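Local atomic coordinates of polyhedrin (Simulium ubiquitum cypovirus, PDB entry 5A9A), a protein that builds the crystalline occlusion bodies, or polyhedra, of an insect cypovirus, probably packing as trimers into microcrystals that embed and protect the virus particles. Residues A[122-125]-A[129-132]; A[50-55]-A[60-65]; A[143-148]-A[158-163]; A[32-37]-A[175-180]. All blocks are in the same frame, centred on the assembly; numbering follows the deposited sequence.

Overall arrangement
From the N terminus, the segment 32-37 opens the longest loop, which closes only at 175-180 in interaction 4. The other three contacts are nested inside it and follow one another in series: interaction 2 (50-55 with 60-65), then interaction 1 (122-125 with 129-132), then interaction 3 (143-148 with 158-163). Interactions 2, 3 and 4 each join the six-stranded sheet to the four-stranded one. Interaction 1 instead folds the loop after strand 120-124 back onto that strand. Interactions 2 and 4 touch through adjacent strands and the D51-R35 salt bridge; interactions 1 and 3 touch where V123 packs against I162 and Y145.

Interaction 1 (A[122-125]-A[129-132]); sequences EVEN and LNHE
The carboxylate of E122 and the amide of N130 meet with their planes nearly perpendicular, 83° apart. N130 ND2 donates a hydrogen bond to E122 OE1 at 2.9 Å; the oxygen lies almost in the amide plane and is approached on its syn side, somewhat out of the carboxylate plane. The amide of N125 is met above its carbonyl plane: L129 N donates to N125 OD1 from 50° out of that plane, at 3.1 Å. With CG held between the backbone N and the carbonyl carbon (chi1 63°), the N125 amide turns back over the loop, and OD1 takes a second N-H from D127. N125 N gives a nearly straight bond to L129 O at 3.1 Å. A water accepts from N125 ND2 at 3.1 Å and donates to H131 O. Beside the first pair, the bent side chain of E124 brings OE1 to 3.2 Å from N130 CB. E122 OE2 also receives G141 N, while N130 ND2 donates to R138 O as well. The turn hangs on the end of strand 120-124, which pairs with strand 170-176 through E122-K172 and E124-S170; L129 packs against N53 of the second subunit.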
loop_
_atom_site.group_PDB
_atom_site.type_symbol
_atom_site.label_atom_id
_atom_site.label_comp_id
_atom_site.label_asym_id
_atom_site.label_seq_id
_atom_site.Cartn_x
_atom_site.Cartn_y
_atom_site.Cartn_z
ATOM N N GLU A 122 -10.992 -7.350 -12.840
ATOM C CA GLU A 122 -10.298 -8.173 -13.816
ATOM C C GLU A 122 -9.647 -9.393 -13.180
ATOM O O GLU A 122 -8.904 -9.284 -12.205
ATOM C CB GLU A 122 -9.248 -7.336 -14.549
ATOM C CG GLU A 122 -8.676 -8.011 -15.785
ATOM C CD GLU A 122 -8.018 -7.024 -16.735
ATOM O OE1 GLU A 122 -6.960 -6.465 -16.377
ATOM O OE2 GLU A 122 -8.563 -6.807 -17.840
ATOM N N VAL A 123 -9.948 -10.559 -13.739
ATOM C CA VAL A 123 -9.291 -11.791 -13.333
ATOM C C VAL A 123 -8.004 -11.912 -14.133
ATOM O O VAL A 123 -8.028 -12.155 -15.340
ATOM C CB VAL A 123 -10.188 -13.014 -13.583
ATOM C CG1 VAL A 123 -9.505 -14.281 -13.095
ATOM C CG2 VAL A 123 -11.531 -12.828 -12.893
ATOM N N GLU A 124 -6.880 -11.730 -13.451
ATOM C CA GLU A 124 -5.580 -11.684 -14.107
ATOM C C GLU A 124 -4.939 -13.060 -14.078
ATOM O O GLU A 124 -5.445 -13.967 -13.417
ATOM C CB GLU A 124 -4.678 -10.675 -13.394
ATOM C CG GLU A 124 -5.354 -9.341 -13.100
ATOM C CD GLU A 124 -5.619 -8.526 -14.354
ATOM O OE1 GLU A 124 -5.362 -9.034 -15.467
ATOM O OE2 GLU A 124 -6.088 -7.376 -14.224
ATOM N N ASN A 125 -3.830 -13.221 -14.795
ATOM C CA ASN A 125 -3.106 -14.484 -14.774
ATOM C C ASN A 125 -2.186 -14.552 -13.559
ATOM O O ASN A 125 -2.270 -13.709 -12.665
ATOM C CB ASN A 125 -2.327 -14.700 -16.078
ATOM C CG ASN A 125 -1.258 -13.651 -16.310
ATOM O OD1 ASN A 125 -0.761 -13.030 -15.373
ATOM N ND2 ASN A 125 -0.895 -13.454 -17.573
ATOM N N LEU A 129 -1.261 -10.082 -14.713
ATOM C CA LEU A 129 -1.304 -9.311 -15.951
ATOM C C LEU A 129 -2.507 -9.779 -16.771
ATOM O O LEU A 129 -2.974 -10.905 -16.596
ATOM C CB LEU A 129 -0.017 -9.512 -16.754
ATOM C CG LEU A 129 1.291 -9.041 -16.111
ATOM C CD1 LEU A 129 2.489 -9.658 -16.818
ATOM C CD2 LEU A 129 1.395 -7.522 -16.113
ATOM N N ASN A 130 -3.009 -8.925 -17.660
ATOM C CA ASN A 130 -4.168 -9.282 -18.472
ATOM C C ASN A 130 -3.804 -9.753 -19.881
ATOM O O ASN A 130 -4.680 -9.954 -20.723
ATOM C CB ASN A 130 -5.173 -8.126 -18.543
ATOM C CG ASN A 130 -4.533 -6.815 -18.951
ATOM O OD1 ASN A 130 -3.612 -6.782 -19.766
ATOM N ND2 ASN A 130 -5.021 -5.722 -18.380
ATOM N N HIS A 131 -2.511 -9.915 -20.140
ATOM C CA HIS A 131 -2.074 -10.620 -21.340
ATOM C C HIS A 131 -0.937 -11.577 -21.002
ATOM O O HIS A 131 -0.220 -11.392 -20.020
ATOM C CB HIS A 131 -1.646 -9.654 -22.448
ATOM C CG HIS A 131 -1.658 -10.273 -23.816
ATOM N ND1 HIS A 131 -0.626 -11.047 -24.292
ATOM C CD2 HIS A 131 -2.590 -10.241 -24.800
ATOM C CE1 HIS A 131 -0.913 -11.463 -25.512
ATOM N NE2 HIS A 131 -2.100 -10.990 -25.842
ATOM N N GLU A 132 -0.796 -12.604 -21.828
ATOM C CA GLU A 132 0.222 -13.630 -21.655
ATOM C C GLU A 132 1.637 -13.038 -21.647
ATOM O O GLU A 132 2.538 -13.544 -20.978
ATOM C CB GLU A 132 0.069 -14.654 -22.784
ATOM C CG GLU A 132 1.321 -15.416 -23.154
ATOM C CD GLU A 132 1.081 -16.365 -24.315
ATOM O OE1 GLU A 132 -0.010 -16.974 -24.371
ATOM O OE2 GLU A 132 1.973 -16.491 -25.180
HETATM O O HOH W 1 1.959 -12.511 -18.337
#

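Interaction 2 (A[50-55]-A[60-65]); sequences IDYNAP and GYFNWR
Strand 50-54 and strand 60-62 run nearly antiparallel, at 167°, but their axes stay 11.2 Å apart at closest approach and no hydrogen bond links the two segments. The nearest CA pairs are Y52 with G60 and I50 with F62, so what fills the gap is side chain. I50 and Y52 both point toward the other strand, and F62 comes from the opposite direction to meet them. Its ring is reached at the far end: I50 CD1 lies 3.8 Å from F62 CZ, and I50 CG1 sits at the ring edge, in its plane, 4.0 Å from the same CZ. Next to this, Y52 OH comes within 3.4 Å of F62 CE1, and that carbon lies near the plane of the tyrosine ring, at its edge. This is face-to-face packing of two beta sheets: strand 47-54 belongs to the six-stranded antiparallel sheet and strand 57-62 is an outer strand of the four-stranded one, with the chain passing from one layer to the other in the short connection between them. In F62, CG is anti to the carbonyl carbon (chi1 -72°), which swings the ring from the strand into the space between the layers. F40 meets the same ring edge-to-face, and Y52 makes a similar edge-to-face pair with F173. The Y52 hydroxyl, which approaches the F62 ring obliquely, also has a weak hydrogen bond with R202 NE. Around the back of strand 60-62, Y61 packs on I201 of the second subunit, and N63 ND2 donates to R202 O of that subunit.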
loop_
_atom_site.group_PDB
_atom_site.type_symbol
_atom_site.label_atom_id
_atom_site.label_comp_id
_atom_site.label_asym_id
_atom_site.label_seq_id
_atom_site.Cartn_x
_atom_site.Cartn_y
_atom_site.Cartn_z
ATOM N N ILE A 50 -12.835 -10.219 2.652
ATOM C CA ILE A 50 -11.973 -9.062 2.862
ATOM C C ILE A 50 -12.760 -7.775 2.660
ATOM O O ILE A 50 -13.277 -7.507 1.577
ATOM C CB ILE A 50 -10.751 -9.083 1.934
ATOM C CG1 ILE A 50 -9.997 -10.407 2.092
ATOM C CG2 ILE A 50 -9.831 -7.914 2.243
ATOM C CD1 ILE A 50 -10.511 -11.516 1.196
ATOM N N ASP A 51 -12.829 -6.981 3.722
ATOM C CA ASP A 51 -13.683 -5.803 3.768
ATOM C C ASP A 51 -12.886 -4.527 3.501
ATOM O O ASP A 51 -11.947 -4.208 4.232
ATOM C CB ASP A 51 -14.365 -5.739 5.138
ATOM C CG ASP A 51 -15.136 -4.451 5.356
ATOM O OD1 ASP A 51 -15.643 -3.884 4.370
ATOM O OD2 ASP A 51 -15.236 -4.007 6.521
ATOM N N TYR A 52 -13.268 -3.804 2.451
ATOM C CA TYR A 52 -12.590 -2.570 2.062
ATOM C C TYR A 52 -13.498 -1.364 2.265
ATOM O O TYR A 52 -14.713 -1.455 2.082
ATOM C CB TYR A 52 -12.203 -2.601 0.579
ATOM C CG TYR A 52 -11.092 -3.554 0.192
ATOM C CD1 TYR A 52 -11.359 -4.884 -0.099
ATOM C CD2 TYR A 52 -9.780 -3.109 0.071
ATOM C CE1 TYR A 52 -10.347 -5.754 -0.470
ATOM C CE2 TYR A 52 -8.764 -3.969 -0.299
ATOM C CZ TYR A 52 -9.053 -5.289 -0.570
ATOM O OH TYR A 52 -8.045 -6.147 -0.943
ATOM N N ASN A 53 -12.910 -0.229 2.628
ATOM C CA ASN A 53 -13.639 1.035 2.596
ATOM C C ASN A 53 -12.730 2.204 2.220
ATOM O O ASN A 53 -11.535 2.204 2.525
ATOM C CB ASN A 53 -14.363 1.302 3.926
ATOM C CG ASN A 53 -13.460 1.926 4.982
ATOM O OD1 ASN A 53 -13.005 3.061 4.839
ATOM N ND2 ASN A 53 -13.222 1.195 6.061
ATOM N N ALA A 54 -13.302 3.186 1.532
ATOM C CA ALA A 54 -12.573 4.390 1.146
ATOM C C ALA A 54 -13.562 5.459 0.692
ATOM O O ALA A 54 -14.673 5.141 0.267
ATOM C CB ALA A 54 -11.580 4.085 0.041
ATOM N N PRO A 55 -13.171 6.735 0.804
ATOM C CA PRO A 55 -14.073 7.832 0.438
ATOM C C PRO A 55 -13.947 8.311 -1.011
ATOM O O PRO A 55 -14.871 8.970 -1.491
ATOM C CB PRO A 55 -13.665 8.942 1.406
ATOM C CG PRO A 55 -12.209 8.714 1.630
ATOM C CD PRO A 55 -11.973 7.222 1.511
ATOM N N GLY A 60 -7.216 -2.024 -5.755
ATOM C CA GLY A 60 -6.316 -2.942 -5.093
ATOM C C GLY A 60 -6.215 -4.217 -5.896
ATOM O O GLY A 60 -6.699 -4.291 -7.027
ATOM N N TYR A 61 -5.595 -5.230 -5.307
ATOM C CA TYR A 61 -5.362 -6.472 -6.018
ATOM C C TYR A 61 -5.146 -7.618 -5.051
ATOM O O TYR A 61 -4.911 -7.416 -3.861
ATOM C CB TYR A 61 -4.114 -6.340 -6.888
ATOM C CG TYR A 61 -2.854 -6.195 -6.063
ATOM C CD1 TYR A 61 -2.485 -4.965 -5.540
ATOM C CD2 TYR A 61 -2.049 -7.291 -5.791
ATOM C CE1 TYR A 61 -1.345 -4.826 -4.777
ATOM C CE2 TYR A 61 -0.903 -7.163 -5.032
ATOM C CZ TYR A 61 -0.556 -5.928 -4.527
ATOM O OH TYR A 61 0.583 -5.792 -3.766
ATOM N N PHE A 62 -5.232 -8.825 -5.590
ATOM C CA PHE A 62 -4.755 -10.012 -4.912
ATOM C C PHE A 62 -3.782 -10.681 -5.861
ATOM O O PHE A 62 -4.185 -11.127 -6.933
ATOM C CB PHE A 62 -5.912 -10.968 -4.614
ATOM C CG PHE A 62 -6.829 -10.495 -3.524
ATOM C CD1 PHE A 62 -7.704 -9.443 -3.741
ATOM C CD2 PHE A 62 -6.822 -11.111 -2.285
ATOM C CE1 PHE A 62 -8.551 -9.010 -2.739
ATOM C CE2 PHE A 62 -7.670 -10.684 -1.279
ATOM C CZ PHE A 62 -8.532 -9.629 -1.506
ATOM N N ASN A 63 -2.503 -10.737 -5.500
ATOM C CA ASN A 63 -1.558 -11.494 -6.311
ATOM C C ASN A 63 -1.877 -12.964 -6.108
ATOM O O ASN A 63 -2.733 -13.294 -5.288
ATOM C CB ASN A 63 -0.104 -11.168 -5.957
ATOM C CG ASN A 63 0.268 -11.555 -4.532
ATOM O OD1 ASN A 63 -0.271 -12.503 -3.963
ATOM N ND2 ASN A 63 1.209 -10.819 -3.955
ATOM N N TRP A 64 -1.213 -13.850 -6.842
ATOM C CA TRP A 64 -1.579 -15.259 -6.789
ATOM C C TRP A 64 -1.573 -15.782 -5.353
ATOM O O TRP A 64 -2.516 -16.441 -4.920
ATOM C CB TRP A 64 -0.649 -16.112 -7.650
ATOM C CG TRP A 64 -1.052 -17.547 -7.637
ATOM C CD1 TRP A 64 -1.921 -18.159 -8.487
ATOM C CD2 TRP A 64 -0.629 -18.548 -6.705
ATOM N NE1 TRP A 64 -2.062 -19.481 -8.150
ATOM C CE2 TRP A 64 -1.278 -19.746 -7.059
ATOM C CE3 TRP A 64 0.239 -18.548 -5.609
ATOM C CZ2 TRP A 64 -1.089 -20.933 -6.356
ATOM C CZ3 TRP A 64 0.431 -19.731 -4.915
ATOM C CH2 TRP A 64 -0.229 -20.907 -5.293
ATOM N N ARG A 65 -0.506 -15.481 -4.620
ATOM C CA ARG A 65 -0.359 -15.952 -3.248
ATOM C C ARG A 65 -1.490 -15.437 -2.363
ATOM O O ARG A 65 -1.951 -16.138 -1.463
ATOM C CB ARG A 65 0.986 -15.499 -2.680
ATOM C CG ARG A 65 1.393 -16.202 -1.395
ATOM C CD ARG A 65 1.759 -17.659 -1.650
ATOM N NE ARG A 65 2.264 -18.304 -0.440
ATOM C CZ ARG A 65 3.470 -18.853 -0.315
ATOM N NH1 ARG A 65 4.318 -18.872 -1.336
ATOM N NH2 ARG A 65 3.824 -19.406 0.838
#

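Interaction 3 (A[143-148]-A[158-163]); sequences RCYKGS and RFLYIP
R158, the first residue of its segment to reach across, stretches an extended side chain over to G147. Its NH1 donates to G147 O at 3.2 Å. The oxygen lies in the guanidinium plane, at its edge, yet seen from the carbonyl the donor stands 70° out of plane, well above it, with an N-H...O angle of 151°. S148 CA borders the same edge at 4.0 Å from NH1, and W116 makes a cation-pi contact with the guanidinium. Two residues on, L160 has CG anti to the backbone N (chi1 -179°), which brings both methyls obliquely to the CD2 side of the Y145 ring: CD1 is 3.7 Å from Y145 CD2, and CD2 is 3.8 Å from the same carbon. Y161 contributes its backbone: a water bridges Y161 O, to which it donates, and Y145 OH, 2.8 Å from the water. I162 then comes over one face of the Y145 ring, with CG1 4.1 Å from Y145 CZ, while its CG2 lies 3.9 Å from Y145 OH. L160 and I162 thus lie on the same side of the tyrosine ring, L160 near CG and CD2, I162 near CZ and OH, while the hydroxyl is tied through the water to the backbone of that same strand. V123, beside Y145 in the four-stranded sheet, packs on I162 as well. Such alternate inward residues of strand 157-163 meeting the edge strand of a second antiparallel sheet are the packing of a beta sandwich.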
loop_
_atom_site.group_PDB
_atom_site.type_symbol
_atom_site.label_atom_id
_atom_site.label_comp_id
_atom_site.label_asym_id
_atom_site.label_seq_id
_atom_site.Cartn_x
_atom_site.Cartn_y
_atom_site.Cartn_z
ATOM N N ARG A 143 -11.150 -8.610 -21.515
ATOM C CA ARG A 143 -11.900 -9.597 -20.739
ATOM C C ARG A 143 -12.271 -9.049 -19.362
ATOM O O ARG A 143 -12.751 -9.783 -18.497
ATOM C CB ARG A 143 -11.085 -10.881 -20.587
ATOM C CG ARG A 143 -10.791 -11.575 -21.907
ATOM C CD ARG A 143 -9.649 -12.573 -21.784
ATOM N NE ARG A 143 -10.123 -13.948 -21.636
ATOM C CZ ARG A 143 -10.161 -14.617 -20.486
ATOM N NH1 ARG A 143 -9.752 -14.051 -19.355
ATOM N NH2 ARG A 143 -10.610 -15.866 -20.466
ATOM N N CYS A 144 -12.043 -7.756 -19.170
ATOM C CA CYS A 144 -12.344 -7.092 -17.910
ATOM C C CYS A 144 -13.844 -7.064 -17.629
ATOM O O CYS A 144 -14.643 -6.832 -18.534
ATOM C CB CYS A 144 -11.806 -5.659 -17.959
ATOM S SG CYS A 144 -11.770 -4.816 -16.377
ATOM N N TYR A 145 -14.225 -7.306 -16.375
ATOM C CA TYR A 145 -15.612 -7.132 -15.949
ATOM C C TYR A 145 -15.911 -5.647 -15.779
ATOM O O TYR A 145 -15.062 -4.891 -15.304
ATOM C CB TYR A 145 -15.877 -7.843 -14.617
ATOM C CG TYR A 145 -15.924 -9.353 -14.686
ATOM C CD1 TYR A 145 -14.757 -10.109 -14.681
ATOM C CD2 TYR A 145 -17.141 -10.029 -14.723
ATOM C CE1 TYR A 145 -14.802 -11.495 -14.731
ATOM C CE2 TYR A 145 -17.193 -11.411 -14.774
ATOM C CZ TYR A 145 -16.023 -12.138 -14.774
ATOM O OH TYR A 145 -16.072 -13.513 -14.818
ATOM N N LYS A 146 -17.119 -5.234 -16.153
ATOM C CA LYS A 146 -17.532 -3.841 -16.009
ATOM C C LYS A 146 -18.711 -3.727 -15.041
ATOM O O LYS A 146 -19.317 -4.728 -14.665
ATOM C CB LYS A 146 -17.913 -3.252 -17.372
ATOM C CG LYS A 146 -16.876 -3.485 -18.470
ATOM C CD LYS A 146 -15.610 -2.665 -18.250
ATOM C CE LYS A 146 -14.482 -3.134 -19.163
ATOM N NZ LYS A 146 -14.834 -3.052 -20.612
ATOM N N GLY A 147 -19.027 -2.497 -14.649
ATOM C CA GLY A 147 -20.087 -2.238 -13.691
ATOM C C GLY A 147 -21.437 -2.815 -14.077
ATOM O O GLY A 147 -22.186 -3.286 -13.218
ATOM N N SER A 148 -21.752 -2.783 -15.367
ATOM C CA SER A 148 -23.055 -3.233 -15.845
ATOM C C SER A 148 -23.151 -4.754 -15.836
ATOM O O SER A 148 -24.212 -5.317 -16.106
ATOM C CB SER A 148 -23.318 -2.706 -17.255
ATOM O OG SER A 148 -22.335 -3.169 -18.165
ATOM N N ARG A 158 -24.278 -3.449 -6.006
ATOM C CA ARG A 158 -24.287 -4.468 -7.049
ATOM C C ARG A 158 -23.386 -5.625 -6.632
ATOM O O ARG A 158 -22.494 -5.449 -5.804
ATOM C CB ARG A 158 -23.832 -3.876 -8.385
ATOM C CG ARG A 158 -24.633 -2.654 -8.801
ATOM C CD ARG A 158 -24.441 -2.314 -10.269
ATOM N NE ARG A 158 -25.220 -1.138 -10.650
ATOM C CZ ARG A 158 -25.183 -0.564 -11.850
ATOM N NH1 ARG A 158 -24.399 -1.052 -12.804
ATOM N NH2 ARG A 158 -25.933 0.502 -12.092
ATOM N N PHE A 159 -23.621 -6.795 -7.220
ATOM C CA PHE A 159 -23.022 -8.038 -6.748
ATOM C C PHE A 159 -22.526 -8.858 -7.940
ATOM O O PHE A 159 -23.259 -9.055 -8.911
ATOM C CB PHE A 159 -24.075 -8.818 -5.955
ATOM C CG PHE A 159 -23.531 -9.985 -5.181
ATOM C CD1 PHE A 159 -22.910 -9.797 -3.959
ATOM C CD2 PHE A 159 -23.670 -11.272 -5.664
ATOM C CE1 PHE A 159 -22.424 -10.877 -3.238
ATOM C CE2 PHE A 159 -23.188 -12.352 -4.951
ATOM C CZ PHE A 159 -22.563 -12.155 -3.736
ATOM N N LEU A 160 -21.282 -9.324 -7.871
ATOM C CA LEU A 160 -20.679 -10.057 -8.983
ATOM C C LEU A 160 -20.178 -11.433 -8.552
ATOM O O LEU A 160 -19.526 -11.569 -7.516
ATOM C CB LEU A 160 -19.518 -9.258 -9.579
ATOM C CG LEU A 160 -18.800 -9.885 -10.775
ATOM C CD1 LEU A 160 -19.687 -9.866 -12.012
ATOM C CD2 LEU A 160 -17.495 -9.156 -11.049
ATOM N N TYR A 161 -20.484 -12.448 -9.356
ATOM C CA TYR A 161 -19.972 -13.796 -9.130
ATOM C C TYR A 161 -18.922 -14.147 -10.180
ATOM O O TYR A 161 -19.137 -13.952 -11.377
ATOM C CB TYR A 161 -21.108 -14.821 -9.171
ATOM C CG TYR A 161 -20.647 -16.249 -8.975
ATOM C CD1 TYR A 161 -20.265 -17.030 -10.058
ATOM C CD2 TYR A 161 -20.581 -16.812 -7.707
ATOM C CE1 TYR A 161 -19.842 -18.335 -9.885
ATOM C CE2 TYR A 161 -20.157 -18.113 -7.524
ATOM C CZ TYR A 161 -19.787 -18.869 -8.615
ATOM O OH TYR A 161 -19.361 -20.165 -8.436
ATOM N N ILE A 162 -17.785 -14.662 -9.726
ATOM C CA ILE A 162 -16.715 -15.058 -10.631
ATOM C C ILE A 162 -16.294 -16.494 -10.353
ATOM O O ILE A 162 -15.732 -16.781 -9.300
ATOM C CB ILE A 162 -15.476 -14.154 -10.471
ATOM C CG1 ILE A 162 -15.852 -12.689 -10.691
ATOM C CG2 ILE A 162 -14.383 -14.579 -11.439
ATOM C CD1 ILE A 162 -14.687 -11.733 -10.533
ATOM N N PRO A 163 -16.562 -17.404 -11.295
ATOM C CA PRO A 163 -16.060 -18.765 -11.101
ATOM C C PRO A 163 -14.568 -18.844 -11.387
ATOM O O PRO A 163 -14.095 -18.241 -12.350
ATOM C CB PRO A 163 -16.841 -19.575 -12.135
ATOM C CG PRO A 163 -17.129 -18.605 -13.222
ATOM C CD PRO A 163 -17.317 -17.266 -12.553
HETATM O O HOH W 2 -18.690 -14.382 -14.175
#

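Interaction 4 (A[32-37]-A[175-180]); sequences AIKRVA and FPSRMS
K34 NZ, alongside S177, donates to two backbone oxygens, A32 O at 2.7 Å and P55 O. The side chain is bent at chi2 (74°) and straight beyond, which carries the lysine's end back past its own strand to A32 while its CE passes 3.3 Å from S177 OG. The serine hydroxyl makes a weak hydrogen bond with P55 O, the carbonyl that K34 NZ uses. Two backbone oxygens thus satisfy a buried charge, and probably stabilise it as the protonated form. Further along, V36 crosses F175 at about a right angle. Its CG2 stands over one face of the phenylalanine ring in a CH-pi contact, 4.2 Å from the ring centroid and offset toward the rim, with F175 CD2 nearest at 3.8 Å. The other methyl, CG1, meets the ring at CE2, 4.1 Å away. I108 and A110 of strand 105-111 also pack on both V36 and F175. K34 and S177 meet where strand 34-41 begins and strand 170-176 has just ended. With strand 34-41 in the six-stranded sheet and strand 170-176 in the four-stranded one, apolar side chains meet between layers as in a beta sandwich.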
loop_
_atom_site.group_PDB
_atom_site.type_symbol
_atom_site.label_atom_id
_atom_site.label_comp_id
_atom_site.label_asym_id
_atom_site.label_seq_id
_atom_site.Cartn_x
_atom_site.Cartn_y
_atom_site.Cartn_z
ATOM N N ALA A 32 -18.389 10.655 1.297
ATOM C CA ALA A 32 -19.033 9.559 2.007
ATOM C C ALA A 32 -18.238 8.289 1.723
ATOM O O ALA A 32 -17.566 8.188 0.699
ATOM C CB ALA A 32 -20.473 9.397 1.561
ATOM N N ILE A 33 -18.311 7.325 2.632
ATOM C CA ILE A 33 -17.562 6.085 2.479
ATOM C C ILE A 33 -18.204 5.150 1.459
ATOM O O ILE A 33 -19.426 5.053 1.367
ATOM C CB ILE A 33 -17.438 5.344 3.829
ATOM C CG1 ILE A 33 -16.414 6.045 4.729
ATOM C CG2 ILE A 33 -17.041 3.890 3.612
ATOM C CD1 ILE A 33 -14.997 6.009 4.191
ATOM N N LYS A 34 -17.359 4.473 0.689
ATOM C CA LYS A 34 -17.792 3.373 -0.166
ATOM C C LYS A 34 -17.266 2.091 0.456
ATOM O O LYS A 34 -16.206 2.101 1.080
ATOM C CB LYS A 34 -17.247 3.530 -1.589
ATOM C CG LYS A 34 -17.908 4.643 -2.402
ATOM C CD LYS A 34 -17.450 6.018 -1.942
ATOM C CE LYS A 34 -18.261 7.127 -2.592
ATOM N NZ LYS A 34 -17.942 8.451 -1.994
ATOM N N ARG A 35 -17.996 0.990 0.294
ATOM C CA ARG A 35 -17.623 -0.259 0.949
ATOM C C ARG A 35 -17.740 -1.464 0.015
ATOM O O ARG A 35 -18.781 -1.696 -0.602
ATOM C CB ARG A 35 -18.467 -0.466 2.210
ATOM C CG ARG A 35 -17.937 -1.549 3.142
ATOM C CD ARG A 35 -18.501 -1.406 4.549
ATOM N NE ARG A 35 -17.898 -2.359 5.479
ATOM C CZ ARG A 35 -18.335 -2.585 6.715
ATOM N NH1 ARG A 35 -19.394 -1.934 7.182
ATOM N NH2 ARG A 35 -17.718 -3.470 7.485
ATOM N N VAL A 36 -16.652 -2.220 -0.082
ATOM C CA VAL A 36 -16.584 -3.379 -0.959
ATOM C C VAL A 36 -16.159 -4.611 -0.172
ATOM O O VAL A 36 -15.186 -4.572 0.588
ATOM C CB VAL A 36 -15.565 -3.156 -2.099
ATOM C CG1 VAL A 36 -15.240 -4.470 -2.803
ATOM C CG2 VAL A 36 -16.087 -2.130 -3.089
ATOM N N ALA A 37 -16.895 -5.704 -0.346
ATOM C CA ALA A 37 -16.501 -6.980 0.240
ATOM C C ALA A 37 -16.070 -7.953 -0.851
ATOM O O ALA A 37 -16.866 -8.312 -1.724
ATOM C CB ALA A 37 -17.645 -7.569 1.053
ATOM N N PHE A 175 -13.012 0.505 -7.909
ATOM C CA PHE A 175 -14.372 0.981 -7.673
ATOM C C PHE A 175 -14.342 2.455 -7.283
ATOM O O PHE A 175 -14.173 2.779 -6.112
ATOM C CB PHE A 175 -15.044 0.165 -6.564
ATOM C CG PHE A 175 -15.099 -1.310 -6.844
ATOM C CD1 PHE A 175 -16.141 -1.853 -7.576
ATOM C CD2 PHE A 175 -14.109 -2.154 -6.369
ATOM C CE1 PHE A 175 -16.188 -3.213 -7.838
ATOM C CE2 PHE A 175 -14.155 -3.512 -6.624
ATOM C CZ PHE A 175 -15.196 -4.041 -7.358
ATOM N N PRO A 176 -14.504 3.353 -8.267
ATOM C CA PRO A 176 -14.362 4.793 -8.035
ATOM C C PRO A 176 -15.680 5.496 -7.710
ATOM O O PRO A 176 -16.739 5.082 -8.180
ATOM C CB PRO A 176 -13.808 5.290 -9.369
ATOM C CG PRO A 176 -14.450 4.385 -10.380
ATOM C CD PRO A 176 -14.690 3.049 -9.696
ATOM N N SER A 177 -15.600 6.558 -6.913
ATOM C CA SER A 177 -16.779 7.330 -6.531
ATOM C C SER A 177 -17.357 8.088 -7.720
ATOM O O SER A 177 -16.636 8.434 -8.657
ATOM C CB SER A 177 -16.425 8.349 -5.442
ATOM O OG SER A 177 -15.640 7.777 -4.411
ATOM N N ARG A 178 -18.662 8.341 -7.677
ATOM C CA ARG A 178 -19.275 9.322 -8.559
ATOM C C ARG A 178 -18.902 10.706 -8.055
ATOM O O ARG A 178 -18.697 10.900 -6.855
ATOM C CB ARG A 178 -20.800 9.211 -8.543
ATOM C CG ARG A 178 -21.396 8.048 -9.308
ATOM C CD ARG A 178 -22.895 8.276 -9.461
ATOM N NE ARG A 178 -23.618 7.106 -9.950
ATOM C CZ ARG A 178 -24.158 6.174 -9.168
ATOM N NH1 ARG A 178 -24.044 6.255 -7.849
ATOM N NH2 ARG A 178 -24.811 5.154 -9.710
ATOM N N MET A 179 -18.820 11.668 -8.968
ATOM C CA MET A 179 -18.643 13.060 -8.586
ATOM C C MET A 179 -19.997 13.697 -8.321
ATOM O O MET A 179 -21.039 13.109 -8.613
ATOM C CB MET A 179 -17.928 13.831 -9.694
ATOM C CG MET A 179 -16.483 13.414 -9.891
ATOM S SD MET A 179 -15.517 13.627 -8.386
ATOM C CE MET A 179 -14.023 12.744 -8.820
ATOM N N SER A 180 -19.974 14.902 -7.759
ATOM C CA SER A 180 -21.185 15.687 -7.592
ATOM C C SER A 180 -21.486 16.375 -8.913
ATOM O O SER A 180 -20.837 17.359 -9.267
ATOM C CB SER A 180 -20.993 16.722 -6.481
ATOM O OG SER A 180 -22.174 17.472 -6.277
#